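PDB 6MAA: WAP, Kazal, immunoglobulin, Kunitz and NTR domain-containing protein 2 from Mus musculus, which binds and inhibits mature myostatin and probably also inhibits serine proteases and metalloproteases, the follistatin domain being the part crystallised here. Local coordinates for residues S56-S61 against Y67-M72. Sequence-based numbering, arbitrary orientation.
Sequences SFTCAS and YNRCFM. With NO3 (nitrate ion), chain D.
With chi1 at -60°, Thr58 sets CG2 anti to its backbone N and OG1 beside it. CG2 lies 4.0 Å from SD of Met72, whose side chain runs out with CG anti to its own N, bends at its end and crosses the threonine at about a right angle. The sulfur also packs on CB of Ala60, at 3.8 Å. Val85 of strand 85-86 adds to this apolar patch. Thr58 OG1 donates to Ser56 O (2.8 Å) and accepts from a water, which in turn accepts from Arg69 NE in the guanidinium plane. An alanine in place of Thr58 would probably leave Ser56 O without the hydroxyl, the water with one partner fewer, and a gap beside the Met72 sulfur. Ser56 N donates to Tyr67 O (2.9 Å) in the carbonyl plane, with a nearly straight N-H...O angle of 167°. Phe57 N donates to O3 of a nitrate, probably from the crystallisation liquor, whose O2 sits over the ring centre. Asn68 is the N-cap of helix 69-79: its OD1 accepts from Phe71 N. Its ND2 donates to Glu52 O and Glu54 O. These bonds tie the segment bearing the predicted reactive bond to the helix start, consistent with the asparagine that holds the reactive-site loop in Kazal domains.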
ATOM      1  N   SER A  56     -17.201  -4.533   3.321  1.00  9.77           N
ATOM      2  CA  SER A  56     -17.278  -3.846   4.601  1.00 10.06           C
ATOM      3  C   SER A  56     -17.299  -2.366   4.253  1.00  8.55           C
ATOM      4  O   SER A  56     -16.260  -1.697   4.255  1.00  8.85           O
ATOM      5  CB  SER A  56     -16.077  -4.203   5.475  1.00 12.07           C
ATOM      6  OG  SER A  56     -16.259  -3.740   6.798  1.00 16.06           O
ATOM      7  N   PHE A  57     -18.473  -1.874   3.872  1.00  9.32           N
ATOM      8  CA  PHE A  57     -18.561  -0.571   3.225  1.00  8.80           C
ATOM      9  C   PHE A  57     -17.995   0.505   4.137  1.00  9.22           C
ATOM     10  O   PHE A  57     -18.311   0.555   5.331  1.00 10.86           O
ATOM     11  CB  PHE A  57     -20.013  -0.267   2.878  1.00 10.41           C
ATOM     12  CG  PHE A  57     -20.661  -1.305   2.006  1.00 10.23           C
ATOM     13  CD1 PHE A  57     -19.951  -1.940   0.994  1.00 10.94           C
ATOM     14  CD2 PHE A  57     -21.985  -1.657   2.212  1.00 12.11           C
ATOM     15  CE1 PHE A  57     -20.557  -2.895   0.194  1.00 11.43           C
ATOM     16  CE2 PHE A  57     -22.591  -2.608   1.420  1.00 13.25           C
ATOM     17  CZ  PHE A  57     -21.883  -3.224   0.407  1.00 11.65           C
ATOM     18  N   THR A  58     -17.157   1.373   3.569  1.00  7.74           N
ATOM     19  CA  THR A  58     -16.350   2.307   4.353  1.00  8.50           C
ATOM     20  C   THR A  58     -16.523   3.706   3.786  1.00  7.88           C
ATOM     21  O   THR A  58     -16.108   3.971   2.653  1.00  8.40           O
ATOM     22  CB  THR A  58     -14.876   1.896   4.300  1.00  9.70           C
ATOM     23  OG1 THR A  58     -14.721   0.580   4.847  1.00 11.51           O
ATOM     24  CG2 THR A  58     -14.019   2.876   5.085  1.00 12.09           C
ATOM     25  N   CYS A  59     -17.140   4.602   4.555  1.00  8.30           N
ATOM     26  CA  CYS A  59     -17.151   6.004   4.178  1.00  8.07           C
ATOM     27  C   CYS A  59     -15.816   6.626   4.556  1.00  8.95           C
ATOM     28  O   CYS A  59     -15.238   6.297   5.594  1.00 10.46           O
ATOM     29  CB  CYS A  59     -18.309   6.739   4.860  1.00  9.81           C
ATOM     30  SG  CYS A  59     -19.930   6.251   4.206  1.00 11.12           S
ATOM     31  N   ALA A  60     -15.325   7.526   3.710  1.00  9.10           N
ATOM     32  CA  ALA A  60     -13.983   8.065   3.867  1.00 10.22           C
ATOM     33  C   ALA A  60     -13.996   9.588   3.904  1.00 11.17           C
ATOM     34  O   ALA A  60     -14.981  10.243   3.554  1.00 11.69           O
ATOM     35  CB  ALA A  60     -13.048   7.560   2.762  1.00 11.58           C
ATOM     36  N   SER A  61     -12.848  10.143   4.306  1.00 11.81           N
ATOM     37  CA  SER A  61     -12.683  11.580   4.502  1.00 13.14           C
ATOM     38  C   SER A  61     -12.728  12.380   3.206  1.00 14.81           C
ATOM     39  O   SER A  61     -12.782  13.612   3.269  1.00 17.24           O
ATOM     40  CB  SER A  61     -11.372  11.860   5.247  1.00 14.28           C
ATOM     41  OG  SER A  61     -10.264  11.276   4.574  1.00 14.52           O
ATOM     42  N   TYR A  67     -15.550  -0.157  -1.063  1.00  6.62           N
ATOM     43  CA  TYR A  67     -16.088  -1.497  -0.844  1.00  6.89           C
ATOM     44  C   TYR A  67     -15.581  -2.102   0.465  1.00  7.07           C
ATOM     45  O   TYR A  67     -16.327  -2.806   1.162  1.00  8.10           O
ATOM     46  CB  TYR A  67     -15.737  -2.372  -2.051  1.00  8.02           C
ATOM     47  CG  TYR A  67     -16.438  -3.707  -2.108  1.00  7.69           C
ATOM     48  CD1 TYR A  67     -15.896  -4.824  -1.479  1.00 10.16           C
ATOM     49  CD2 TYR A  67     -17.638  -3.861  -2.804  1.00  8.35           C
ATOM     50  CE1 TYR A  67     -16.524  -6.057  -1.543  1.00  9.81           C
ATOM     51  CE2 TYR A  67     -18.278  -5.091  -2.866  1.00  9.07           C
ATOM     52  CZ  TYR A  67     -17.714  -6.184  -2.230  1.00 10.19           C
ATOM     53  OH  TYR A  67     -18.337  -7.411  -2.278  1.00 12.79           O
ATOM     54  N   ASN A  68     -14.319  -1.844   0.813  1.00  6.47           N
ATOM     55  CA  ASN A  68     -13.769  -2.127   2.137  1.00  7.09           C
ATOM     56  C   ASN A  68     -12.547  -1.234   2.334  1.00  7.77           C
ATOM     57  O   ASN A  68     -12.209  -0.420   1.472  1.00  7.79           O
ATOM     58  CB  ASN A  68     -13.487  -3.622   2.359  1.00  8.24           C
ATOM     59  CG  ASN A  68     -12.448  -4.181   1.405  1.00  7.79           C
ATOM     60  OD1 ASN A  68     -11.507  -3.492   1.011  1.00  8.13           O
ATOM     61  ND2 ASN A  68     -12.618  -5.445   1.029  1.00  9.31           N
ATOM     62  N   ARG A  69     -11.893  -1.377   3.487  1.00  8.92           N
ATOM     63  CA  ARG A  69     -10.756  -0.513   3.795  1.00  9.54           C
ATOM     64  C   ARG A  69      -9.588  -0.743   2.848  1.00  8.85           C
ATOM     65  O   ARG A  69      -8.843   0.196   2.546  1.00  9.26           O
ATOM     66  CB  ARG A  69     -10.301  -0.730   5.234  1.00 13.03           C
ATOM     67  CG  ARG A  69     -11.288  -0.225   6.258  1.00 18.47           C
ATOM     68  CD  ARG A  69     -10.655  -0.213   7.625  1.00 22.68           C
ATOM     69  NE  ARG A  69     -11.588   0.234   8.648  1.00 25.10           N
ATOM     70  CZ  ARG A  69     -11.210   0.743   9.814  1.00 29.03           C
ATOM     71  NH1 ARG A  69      -9.919   0.882  10.083  1.00 32.16           N
ATOM     72  NH2 ARG A  69     -12.117   1.130  10.699  1.00 30.79           N
ATOM     73  N   CYS A  70      -9.394  -1.978   2.392  1.00  8.33           N
ATOM     74  CA  CYS A  70      -8.323  -2.240   1.439  1.00  9.20           C
ATOM     75  C   CYS A  70      -8.538  -1.467   0.139  1.00  7.81           C
ATOM     76  O   CYS A  70      -7.594  -0.893  -0.413  1.00  8.36           O
ATOM     77  CB  CYS A  70      -8.211  -3.746   1.198  1.00  9.37           C
ATOM     78  SG  CYS A  70      -6.863  -4.259   0.111  1.00 10.64           S
ATOM     79  N   PHE A  71      -9.779  -1.418  -0.356  1.00  8.08           N
ATOM     80  CA  PHE A  71     -10.042  -0.625  -1.556  1.00  8.29           C
ATOM     81  C   PHE A  71      -9.867   0.869  -1.292  1.00  8.73           C
ATOM     82  O   PHE A  71      -9.384   1.603  -2.163  1.00 10.50           O
ATOM     83  CB  PHE A  71     -11.412  -0.968  -2.150  1.00  8.06           C
ATOM     84  CG  PHE A  71     -11.465  -2.348  -2.767  1.00  7.88           C
ATOM     85  CD1 PHE A  71     -10.895  -2.589  -4.009  1.00  9.91           C
ATOM     86  CD2 PHE A  71     -12.045  -3.409  -2.086  1.00  8.87           C
ATOM     87  CE1 PHE A  71     -10.916  -3.859  -4.568  1.00 11.10           C
ATOM     88  CE2 PHE A  71     -12.080  -4.675  -2.639  1.00 10.15           C
ATOM     89  CZ  PHE A  71     -11.508  -4.902  -3.881  1.00 10.99           C
ATOM     90  N   MET A  72     -10.225   1.338  -0.093  1.00  8.52           N
ATOM     91  CA  MET A  72      -9.938   2.725   0.267  1.00  8.84           C
ATOM     92  C   MET A  72      -8.438   3.003   0.216  1.00  9.42           C
ATOM     93  O   MET A  72      -7.998   4.003  -0.367  1.00  9.39           O
ATOM     94  CB  MET A  72     -10.493   3.031   1.658  1.00  9.73           C
ATOM     95  CG  MET A  72     -10.292   4.471   2.103  1.00 11.10           C
ATOM     96  SD  MET A  72     -10.737   4.767   3.827  1.00 13.50           S
ATOM     97  CE  MET A  72      -9.430   3.865   4.664  1.00 16.48           C
TER
HETATM   98  N   NO3 D 103     -21.186  -3.953   4.626  1.00 22.66           N
HETATM   99  O1  NO3 D 103     -22.402  -4.208   4.887  1.00 28.99           O
HETATM  100  O2  NO3 D 103     -20.558  -4.674   3.807  1.00 25.95           O
HETATM  101  O3  NO3 D 103     -20.619  -2.982   5.195  1.00 27.35           O
HETATM  102  O   HOH W   1     -14.396   0.089   7.511  1.00 29.84           O